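Local coordinates for protein polymeric Immunoglobulin Receptor (Oncorhynchus mykiss, PDB 5F1S) that probably binds polymeric immunoglobulins and carries them to mucosal surfaces, using an ectodomain that contains two V-type immunoglobulin domains, at residues A[16-22]-A[71-77]; A[30-36]-A[87-93]; A[142-146]-A[155-159]. All coordinates share one frame; numbering follows the deposited sequence.

Contact 1 of 3, residues A[16-22]-A[71-77]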
# COMPACT_ATOMS: atom_id res chain seq x y z
N VAL A 16 -4.59 -5.33 3.90
CA VAL A 16 -5.57 -4.25 3.84
C VAL A 16 -6.57 -4.40 4.98
O VAL A 16 -6.86 -5.51 5.43
CB VAL A 16 -6.32 -4.18 2.50
CG1 VAL A 16 -5.36 -3.83 1.35
CG2 VAL A 16 -7.08 -5.45 2.21
N MET A 17 -7.09 -3.27 5.41
CA MET A 17 -8.11 -3.18 6.45
C MET A 17 -9.25 -2.39 5.84
O MET A 17 -9.07 -1.20 5.54
CB MET A 17 -7.58 -2.49 7.71
CG MET A 17 -8.64 -2.35 8.77
SD MET A 17 -7.95 -1.39 10.23
CE MET A 17 -7.87 0.19 9.58
N ILE A 18 -10.39 -3.04 5.63
CA ILE A 18 -11.49 -2.50 4.83
C ILE A 18 -12.68 -2.29 5.75
O ILE A 18 -13.22 -3.27 6.27
CB ILE A 18 -11.86 -3.45 3.68
CG1 ILE A 18 -10.64 -3.55 2.76
CG2 ILE A 18 -13.06 -2.96 2.95
CD1 ILE A 18 -10.70 -4.73 1.85
N PRO A 19 -13.16 -1.05 5.90
CA PRO A 19 -14.44 -0.82 6.61
C PRO A 19 -15.64 -1.03 5.70
O PRO A 19 -15.75 -0.38 4.65
CB PRO A 19 -14.34 0.64 7.05
CG PRO A 19 -13.55 1.30 5.88
CD PRO A 19 -12.56 0.23 5.45
N CYS A 20 -16.61 -1.78 6.21
CA CYS A 20 -17.91 -1.95 5.59
C CYS A 20 -18.91 -1.30 6.53
O CYS A 20 -19.33 -1.93 7.52
CB CYS A 20 -18.24 -3.42 5.39
SG CYS A 20 -17.14 -4.34 4.23
N HIS A 21 -19.30 -0.07 6.22
CA HIS A 21 -20.22 0.68 7.06
C HIS A 21 -21.66 0.34 6.66
O HIS A 21 -21.96 0.08 5.49
CB HIS A 21 -20.00 2.20 6.97
CG HIS A 21 -18.78 2.68 7.73
ND1 HIS A 21 -18.82 3.09 9.05
CD2 HIS A 21 -17.50 2.78 7.34
CE1 HIS A 21 -17.61 3.44 9.43
NE2 HIS A 21 -16.80 3.28 8.40
N TYR A 22 -22.54 0.31 7.64
CA TYR A 22 -23.91 -0.09 7.34
C TYR A 22 -24.90 0.71 8.17
O TYR A 22 -24.57 1.27 9.22
CB TYR A 22 -24.14 -1.57 7.58
CG TYR A 22 -23.73 -2.07 8.92
CD1 TYR A 22 -24.61 -2.06 9.99
CD2 TYR A 22 -22.45 -2.58 9.14
CE1 TYR A 22 -24.25 -2.58 11.24
CE2 TYR A 22 -22.06 -3.08 10.42
CZ TYR A 22 -23.00 -3.08 11.45
OH TYR A 22 -22.70 -3.63 12.68
N GLN A 71 -21.38 0.55 13.90
CA GLN A 71 -22.12 0.38 12.66
C GLN A 71 -21.16 0.14 11.49
O GLN A 71 -21.32 0.67 10.39
CB GLN A 71 -23.05 1.58 12.39
CG GLN A 71 -24.17 1.63 13.48
CD GLN A 71 -24.98 2.90 13.47
OE1 GLN A 71 -24.96 3.65 12.51
NE2 GLN A 71 -25.68 3.14 14.55
N VAL A 72 -20.16 -0.66 11.76
CA VAL A 72 -19.17 -1.01 10.75
C VAL A 72 -18.67 -2.41 11.06
O VAL A 72 -18.49 -2.76 12.23
CB VAL A 72 -18.03 0.02 10.71
CG1 VAL A 72 -17.34 0.16 12.09
CG2 VAL A 72 -16.98 -0.31 9.60
N PHE A 73 -18.45 -3.19 10.03
CA PHE A 73 -17.63 -4.38 10.17
C PHE A 73 -16.37 -4.21 9.34
O PHE A 73 -16.41 -3.65 8.25
CB PHE A 73 -18.40 -5.67 9.83
CG PHE A 73 -18.93 -5.82 8.39
CD1 PHE A 73 -20.19 -5.33 8.05
CD2 PHE A 73 -18.22 -6.55 7.44
CE1 PHE A 73 -20.73 -5.55 6.76
CE2 PHE A 73 -18.75 -6.78 6.15
CZ PHE A 73 -20.00 -6.28 5.82
N THR A 74 -15.25 -4.65 9.90
CA THR A 74 -13.94 -4.44 9.31
C THR A 74 -13.42 -5.78 8.84
O THR A 74 -13.43 -6.77 9.60
CB THR A 74 -13.01 -3.83 10.36
OG1 THR A 74 -13.58 -2.62 10.86
CG2 THR A 74 -11.64 -3.46 9.76
N VAL A 75 -12.98 -5.83 7.58
CA VAL A 75 -12.43 -7.03 7.00
C VAL A 75 -10.93 -6.81 6.78
O VAL A 75 -10.54 -5.81 6.20
CB VAL A 75 -13.14 -7.39 5.68
CG1 VAL A 75 -12.50 -8.63 5.09
CG2 VAL A 75 -14.64 -7.63 5.91
N THR A 76 -10.11 -7.70 7.32
CA THR A 76 -8.67 -7.60 7.16
C THR A 76 -8.20 -8.75 6.28
O THR A 76 -8.46 -9.92 6.57
CB THR A 76 -7.96 -7.64 8.53
OG1 THR A 76 -8.46 -6.55 9.31
CG2 THR A 76 -6.44 -7.52 8.37
N MET A 77 -7.50 -8.44 5.20
CA MET A 77 -6.92 -9.45 4.35
C MET A 77 -5.41 -9.26 4.43
O MET A 77 -4.90 -8.15 4.23
CB MET A 77 -7.41 -9.35 2.88
CG MET A 77 -8.93 -9.53 2.74
SD MET A 77 -9.39 -9.43 0.99
CE MET A 77 -8.92 -11.00 0.57
O HOH W 1 -22.12 3.37 9.66

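Contact 2 of 3, residues A[30-36]-A[87-93]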
# COMPACT_ATOMS: atom_id res chain seq x y z
N VAL A 30 -25.96 -11.20 10.41
CA VAL A 30 -24.64 -11.74 10.09
C VAL A 30 -24.04 -10.91 8.96
O VAL A 30 -24.73 -10.53 8.00
CB VAL A 30 -24.74 -13.21 9.71
CG1 VAL A 30 -23.40 -13.77 9.26
CG2 VAL A 30 -25.34 -14.00 10.90
N LYS A 31 -22.76 -10.60 9.09
CA LYS A 31 -22.02 -9.86 8.06
C LYS A 31 -21.11 -10.83 7.32
O LYS A 31 -20.63 -11.83 7.88
CB LYS A 31 -21.18 -8.73 8.68
CG LYS A 31 -21.92 -7.86 9.70
CD LYS A 31 -23.24 -7.31 9.11
CE LYS A 31 -23.83 -6.19 10.03
NZ LYS A 31 -24.16 -6.70 11.41
N TYR A 32 -20.85 -10.54 6.05
CA TYR A 32 -20.00 -11.42 5.28
C TYR A 32 -19.18 -10.62 4.27
O TYR A 32 -19.44 -9.45 4.00
CB TYR A 32 -20.80 -12.55 4.60
CG TYR A 32 -21.77 -12.14 3.53
CD1 TYR A 32 -21.41 -12.19 2.20
CD2 TYR A 32 -23.06 -11.72 3.85
CE1 TYR A 32 -22.34 -11.82 1.19
CE2 TYR A 32 -23.97 -11.34 2.86
CZ TYR A 32 -23.59 -11.41 1.54
OH TYR A 32 -24.47 -11.04 0.56
N TRP A 33 -18.14 -11.28 3.77
CA TRP A 33 -17.19 -10.73 2.80
C TRP A 33 -17.09 -11.73 1.67
O TRP A 33 -16.79 -12.91 1.90
CB TRP A 33 -15.83 -10.51 3.46
CG TRP A 33 -14.74 -9.99 2.64
CD1 TRP A 33 -13.60 -10.64 2.26
CD2 TRP A 33 -14.64 -8.67 2.12
NE1 TRP A 33 -12.81 -9.81 1.53
CE2 TRP A 33 -13.40 -8.57 1.48
CE3 TRP A 33 -15.47 -7.55 2.18
CZ2 TRP A 33 -12.98 -7.41 0.84
CZ3 TRP A 33 -15.05 -6.38 1.58
CH2 TRP A 33 -13.81 -6.32 0.91
N CYS A 34 -17.37 -11.27 0.44
CA CYS A 34 -17.58 -12.10 -0.73
C CYS A 34 -16.54 -11.72 -1.80
O CYS A 34 -16.18 -10.55 -1.89
CB CYS A 34 -19.02 -11.89 -1.32
SG CYS A 34 -19.88 -13.48 -1.65
N ARG A 35 -16.08 -12.68 -2.60
CA ARG A 35 -15.20 -12.40 -3.74
C ARG A 35 -15.89 -12.78 -5.05
O ARG A 35 -16.46 -13.88 -5.14
CB ARG A 35 -13.90 -13.17 -3.59
CG ARG A 35 -12.91 -12.84 -4.69
CD ARG A 35 -11.66 -13.65 -4.58
NE ARG A 35 -10.79 -13.18 -5.68
CZ ARG A 35 -9.58 -13.66 -5.93
NH1 ARG A 35 -9.07 -14.62 -5.17
NH2 ARG A 35 -8.88 -13.17 -6.95
N GLY A 36 -15.79 -11.90 -6.04
CA GLY A 36 -16.29 -12.15 -7.39
C GLY A 36 -16.73 -10.85 -8.03
O GLY A 36 -17.09 -9.87 -7.37
N TRP A 87 -12.55 -8.22 -7.64
CA TRP A 87 -13.68 -7.57 -7.00
C TRP A 87 -14.08 -8.33 -5.74
O TRP A 87 -14.11 -9.57 -5.73
CB TRP A 87 -14.86 -7.50 -7.97
CG TRP A 87 -14.65 -6.46 -9.03
CD1 TRP A 87 -14.19 -6.67 -10.30
CD2 TRP A 87 -14.88 -5.06 -8.91
NE1 TRP A 87 -14.12 -5.48 -10.97
CE2 TRP A 87 -14.54 -4.48 -10.15
CE3 TRP A 87 -15.33 -4.23 -7.88
CZ2 TRP A 87 -14.62 -3.10 -10.38
CZ3 TRP A 87 -15.44 -2.85 -8.11
CH2 TRP A 87 -15.07 -2.30 -9.35
N TYR A 88 -14.44 -7.55 -4.71
CA TYR A 88 -14.92 -8.06 -3.43
C TYR A 88 -16.17 -7.29 -3.00
O TYR A 88 -16.41 -6.16 -3.43
CB TYR A 88 -13.84 -7.91 -2.38
CG TYR A 88 -12.65 -8.81 -2.58
CD1 TYR A 88 -11.64 -8.47 -3.49
CD2 TYR A 88 -12.54 -10.01 -1.91
CE1 TYR A 88 -10.53 -9.28 -3.66
CE2 TYR A 88 -11.44 -10.85 -2.09
CZ TYR A 88 -10.45 -10.47 -2.98
OH TYR A 88 -9.37 -11.31 -3.13
N TRP A 89 -16.97 -7.94 -2.14
CA TRP A 89 -18.25 -7.37 -1.68
C TRP A 89 -18.39 -7.45 -0.17
O TRP A 89 -18.13 -8.49 0.40
CB TRP A 89 -19.46 -8.11 -2.27
CG TRP A 89 -19.48 -8.11 -3.73
CD1 TRP A 89 -18.72 -8.92 -4.56
CD2 TRP A 89 -20.25 -7.27 -4.59
NE1 TRP A 89 -19.00 -8.63 -5.86
CE2 TRP A 89 -19.91 -7.62 -5.91
CE3 TRP A 89 -21.17 -6.24 -4.37
CZ2 TRP A 89 -20.50 -6.99 -7.01
CZ3 TRP A 89 -21.73 -5.62 -5.47
CH2 TRP A 89 -21.39 -6.00 -6.77
N CYS A 90 -18.71 -6.32 0.45
CA CYS A 90 -19.33 -6.25 1.78
C CYS A 90 -20.75 -6.74 1.67
O CYS A 90 -21.47 -6.27 0.78
CB CYS A 90 -19.39 -4.80 2.26
SG CYS A 90 -17.92 -3.82 2.41
N GLY A 91 -21.19 -7.64 2.55
CA GLY A 91 -22.59 -8.06 2.56
C GLY A 91 -23.19 -8.14 3.95
O GLY A 91 -22.51 -8.41 4.93
N VAL A 92 -24.51 -7.91 4.02
CA VAL A 92 -25.31 -8.19 5.21
C VAL A 92 -26.28 -9.30 4.86
O VAL A 92 -26.95 -9.24 3.82
CB VAL A 92 -26.09 -6.96 5.72
CG1 VAL A 92 -26.88 -7.36 7.00
CG2 VAL A 92 -25.18 -5.72 6.00
N GLU A 93 -26.34 -10.35 5.69
CA GLU A 93 -27.19 -11.51 5.40
C GLU A 93 -28.58 -11.21 5.93
O GLU A 93 -28.84 -11.35 7.13
CB GLU A 93 -26.63 -12.77 6.03
CG GLU A 93 -27.46 -14.00 5.75
CD GLU A 93 -26.70 -15.24 6.15
OE1 GLU A 93 -25.76 -15.61 5.40
OE2 GLU A 93 -26.97 -15.78 7.24
O HOH W 2 -28.30 -12.55 9.46
O HOH W 3 -26.97 -10.10 1.37

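Contact 3 of 3, residues A[142-146]-A[155-159]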
# COMPACT_ATOMS: atom_id res chain seq x y z
N HIS A 142 16.46 -8.55 -3.51
CA HIS A 142 17.16 -7.79 -4.53
C HIS A 142 17.99 -6.67 -3.89
O HIS A 142 17.62 -6.08 -2.88
CB HIS A 142 16.17 -7.14 -5.50
CG HIS A 142 15.56 -8.06 -6.50
ND1 HIS A 142 14.82 -9.17 -6.14
CD2 HIS A 142 15.52 -8.01 -7.85
CE1 HIS A 142 14.36 -9.76 -7.23
NE2 HIS A 142 14.79 -9.08 -8.28
N GLU A 143 19.13 -6.37 -4.50
CA GLU A 143 19.81 -5.16 -4.12
C GLU A 143 18.89 -3.99 -4.48
O GLU A 143 18.18 -4.04 -5.49
CB GLU A 143 21.17 -5.03 -4.82
CG GLU A 143 21.09 -4.88 -6.27
CD GLU A 143 22.46 -4.76 -6.90
OE1 GLU A 143 23.47 -5.17 -6.25
OE2 GLU A 143 22.52 -4.22 -8.02
N LYS A 144 18.87 -2.98 -3.63
CA LYS A 144 18.07 -1.78 -3.87
C LYS A 144 18.97 -0.66 -4.37
O LYS A 144 20.14 -0.58 -3.97
CB LYS A 144 17.38 -1.36 -2.58
CG LYS A 144 16.60 -2.49 -1.90
CD LYS A 144 15.66 -3.15 -2.85
CE LYS A 144 14.72 -4.10 -2.15
NZ LYS A 144 15.37 -5.21 -1.35
N ARG A 145 18.43 0.23 -5.21
CA ARG A 145 19.26 1.31 -5.73
C ARG A 145 18.54 2.64 -5.76
O ARG A 145 17.31 2.72 -5.80
CB ARG A 145 19.82 1.00 -7.11
CG ARG A 145 19.01 0.27 -8.03
CD ARG A 145 19.88 -0.25 -9.22
NE ARG A 145 19.11 -0.07 -10.43
CZ ARG A 145 18.16 -0.91 -10.84
NH1 ARG A 145 17.91 -2.00 -10.14
NH2 ARG A 145 17.47 -0.66 -11.95
N TRP A 146 19.34 3.69 -5.66
CA TRP A 146 18.92 5.08 -5.78
C TRP A 146 19.75 5.70 -6.90
O TRP A 146 20.99 5.68 -6.83
CB TRP A 146 19.13 5.80 -4.46
CG TRP A 146 18.92 7.28 -4.47
CD1 TRP A 146 19.88 8.24 -4.41
CD2 TRP A 146 17.66 7.97 -4.50
NE1 TRP A 146 19.28 9.51 -4.38
CE2 TRP A 146 17.92 9.35 -4.46
CE3 TRP A 146 16.33 7.53 -4.55
CZ2 TRP A 146 16.90 10.33 -4.45
CZ3 TRP A 146 15.31 8.52 -4.56
CH2 TRP A 146 15.61 9.88 -4.51
N CYS A 155 23.94 5.11 -9.99
CA CYS A 155 23.23 4.33 -8.97
C CYS A 155 24.09 4.08 -7.74
O CYS A 155 25.27 3.74 -7.82
CB CYS A 155 22.76 2.97 -9.52
SG CYS A 155 21.46 3.08 -10.74
N LEU A 156 23.47 4.26 -6.58
CA LEU A 156 23.99 3.85 -5.30
C LEU A 156 23.22 2.61 -4.85
O LEU A 156 21.99 2.63 -4.80
CB LEU A 156 23.85 4.98 -4.29
CG LEU A 156 24.33 6.33 -4.78
CD1 LEU A 156 24.09 7.32 -3.67
CD2 LEU A 156 25.82 6.29 -5.14
N VAL A 157 23.94 1.54 -4.51
CA VAL A 157 23.33 0.22 -4.39
C VAL A 157 23.61 -0.34 -3.00
O VAL A 157 24.70 -0.16 -2.45
CB VAL A 157 23.82 -0.72 -5.50
CG1 VAL A 157 23.16 -2.08 -5.39
CG2 VAL A 157 23.56 -0.10 -6.87
N THR A 158 22.61 -0.99 -2.41
CA THR A 158 22.75 -1.56 -1.09
C THR A 158 23.63 -2.81 -1.15
O THR A 158 23.69 -3.50 -2.17
CB THR A 158 21.41 -1.97 -0.50
OG1 THR A 158 20.76 -2.84 -1.44
CG2 THR A 158 20.55 -0.76 -0.22
N ASP A 159 24.23 -3.13 -0.01
CA ASP A 159 25.08 -4.30 0.10
C ASP A 159 24.25 -5.48 0.59
O ASP A 159 23.04 -5.39 0.77
CB ASP A 159 26.27 -4.01 1.02
CG ASP A 159 25.89 -3.71 2.47
OD1 ASP A 159 24.76 -4.01 2.91
OD2 ASP A 159 26.76 -3.14 3.18

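Contact 1 of 3, residues A[16-22]-A[71-77]
Strands B and E of the first V-type immunoglobulin domain, residues 16-22 and 72-77, run antiparallel in one layer of the beta-sandwich and set the half-cystine Cys20 against Phe73. The hydrogen-bonded pairs Val16-Met77, Ile18-Val75 and Cys20-Phe73 each close two backbone bonds, and Tyr22 N adds another to Gln71 O at 3.0 Å. Pro19, which has no N-H, sits opposite Thr74 in a non-hydrogen-bonded pair, so this ladder loses nothing to it. On the core face, Phe73 carries its CG between the backbone N and the carbonyl carbon (chi1 62°), which brings the ring over strand B. Cys20 CB lies over the centre of one ring face, 3.4 Å from the centroid of Phe73, a close CH-pi contact. Cys20 SG approaches the same ring obliquely, 3.5 Å from Phe73 CE2, and goes on into the disulfide with Cys90. Tyr22 comes to the edge of the Phe73 ring, CD2 3.7 Å from Phe73 CD1. One face of the Tyr22 ring lies on the backbone at Gln71 C, while its hydroxyl is hydrogen-bonded to Asp66. The outer face is built from smaller touches: Val72 CG2 stands over the middle of the His21 imidazole, 3.7 Å from that centroid, and also reaches Pro19 CB at 3.8 Å. Met17 CG and Thr74 CG2 are pressed to 3.3 Å, tighter than usual for carbons. Where strand E begins, Gln71 and Val72 both face Asp67 in a G1 beta bulge, and Gln71 takes the positive phi (62°) of that bulge. Gln71 O there accepts twice, from Tyr22 N and from a water at 2.9 Å, which also makes a weak bond to His21 ND1.

Contact 2 of 3, residues A[30-36]-A[87-93]
Trp33 of strand C lays the rim of one indole face over Tyr88 CB of strand F, CZ2 to CB 3.4 Å. The five-membered ring of Trp33 and the Tyr88 ring lie 13° from parallel but slid apart, so they barely overlap. With CG anti to the backbone N (chi1 179°), the indole reaches across this antiparallel pair and meets Cys90 SG edge-on, 3.9 Å from CZ3; it is the core tryptophan beside the disulfide of an immunoglobulin domain. Were an alanine here, a gap would probably open beside Tyr88 CB, and the ring edge that meets Cys90 SG would be lost. Arg35, fully extended, runs CG over a face of the Tyr88 ring, 4.0 Å from the centroid, while its NH2 bonds to Glu83 O. On the opposite sheet face, Gly91 CA sits 3.7 Å from the centroid of the Tyr32 ring, where a beta carbon would collide with it. Trp89 donates NE1 to Gly36 O at 2.7 Å, nearly in the indole plane, and a water joins Tyr32 OH to Val92 O. Rings and sulfur thus pack round Trp33, while these two polar links fix the turn of the Trp89 indole and give the Tyr32 hydroxyl a partner.

Contact 3 of 3, residues A[142-146]-A[155-159]
Residues 144-146 and 156-157 pair as the two antiparallel arms of the C-C' hairpin of the second V-type domain, the touching parts pointing 135° apart end to end. Trp146 and Leu156 exchange both backbone bonds, Trp146 N to Leu156 O at 3.0 Å and Leu156 N to Trp146 O at 2.9 Å. Two residues on, Thr158 N still donates to Lys144 O, but Lys144 N turns to the side-chain hydroxyl, Thr158 OG1, at 2.9 Å. The threonine hydroxyl, held between its own backbone N and carbonyl carbon (chi1 54°), thus stands in for a strand carbonyl where the ladder ends. Its methyl CG2 packs against Lys144 CB at 4.0 Å. Lys144 then bends at chi2 and chi4, which carries NZ back to His142 O at 2.9 Å; the same ammonium group bonds to Tyr139 O and forms a salt bridge with Asp173, so this buried charge is well supplied with partners. On the face of Arg145 and Val157, Arg145 CB meets Val157 CG2 at 3.9 Å. Farther out, Cys155 SG, disulfide-bonded to Cys147, lies in the guanidinium plane at its edge, 3.9 Å from Arg145 NE; Arg145 NH1 is hydrogen-bonded to Gly199 O. On the other face, Leu156 CD1 comes to the edge of the Trp146 indole, a loose touch at 4.4 Å. Strand 156-157 is the outermost of its sheet, while strand 144-148 has 192-198 on its far side, where Tyr194 stacks with Trp146; across the sandwich, Leu156 rests on Val169 and Ile171, and Trp146 on Val181 and Leu183.

In the fold
Contacts 1 and 2 are strand pairs from the two layers of one immunoglobulin sandwich, their centres about 10 Å apart. The Cys20-Cys90 disulfide (SG to SG 2.1 Å) bolts strand B to strand F, and between the layers Phe73 CZ packs on Gly91 O at 3.4 Å and Met77 SD lies 3.5 Å from Trp33 NE1. Their segments alternate along the chain, B, C, E, F, so neither pairing is complete until the chain has crossed between sheets. Contact 3 belongs to the second domain, its centre about 42 Å from that of contact 2 and its nearest atoms about 23 Å away. It uses strand C again: Lys144 and Trp146 recall Lys31 and Trp33.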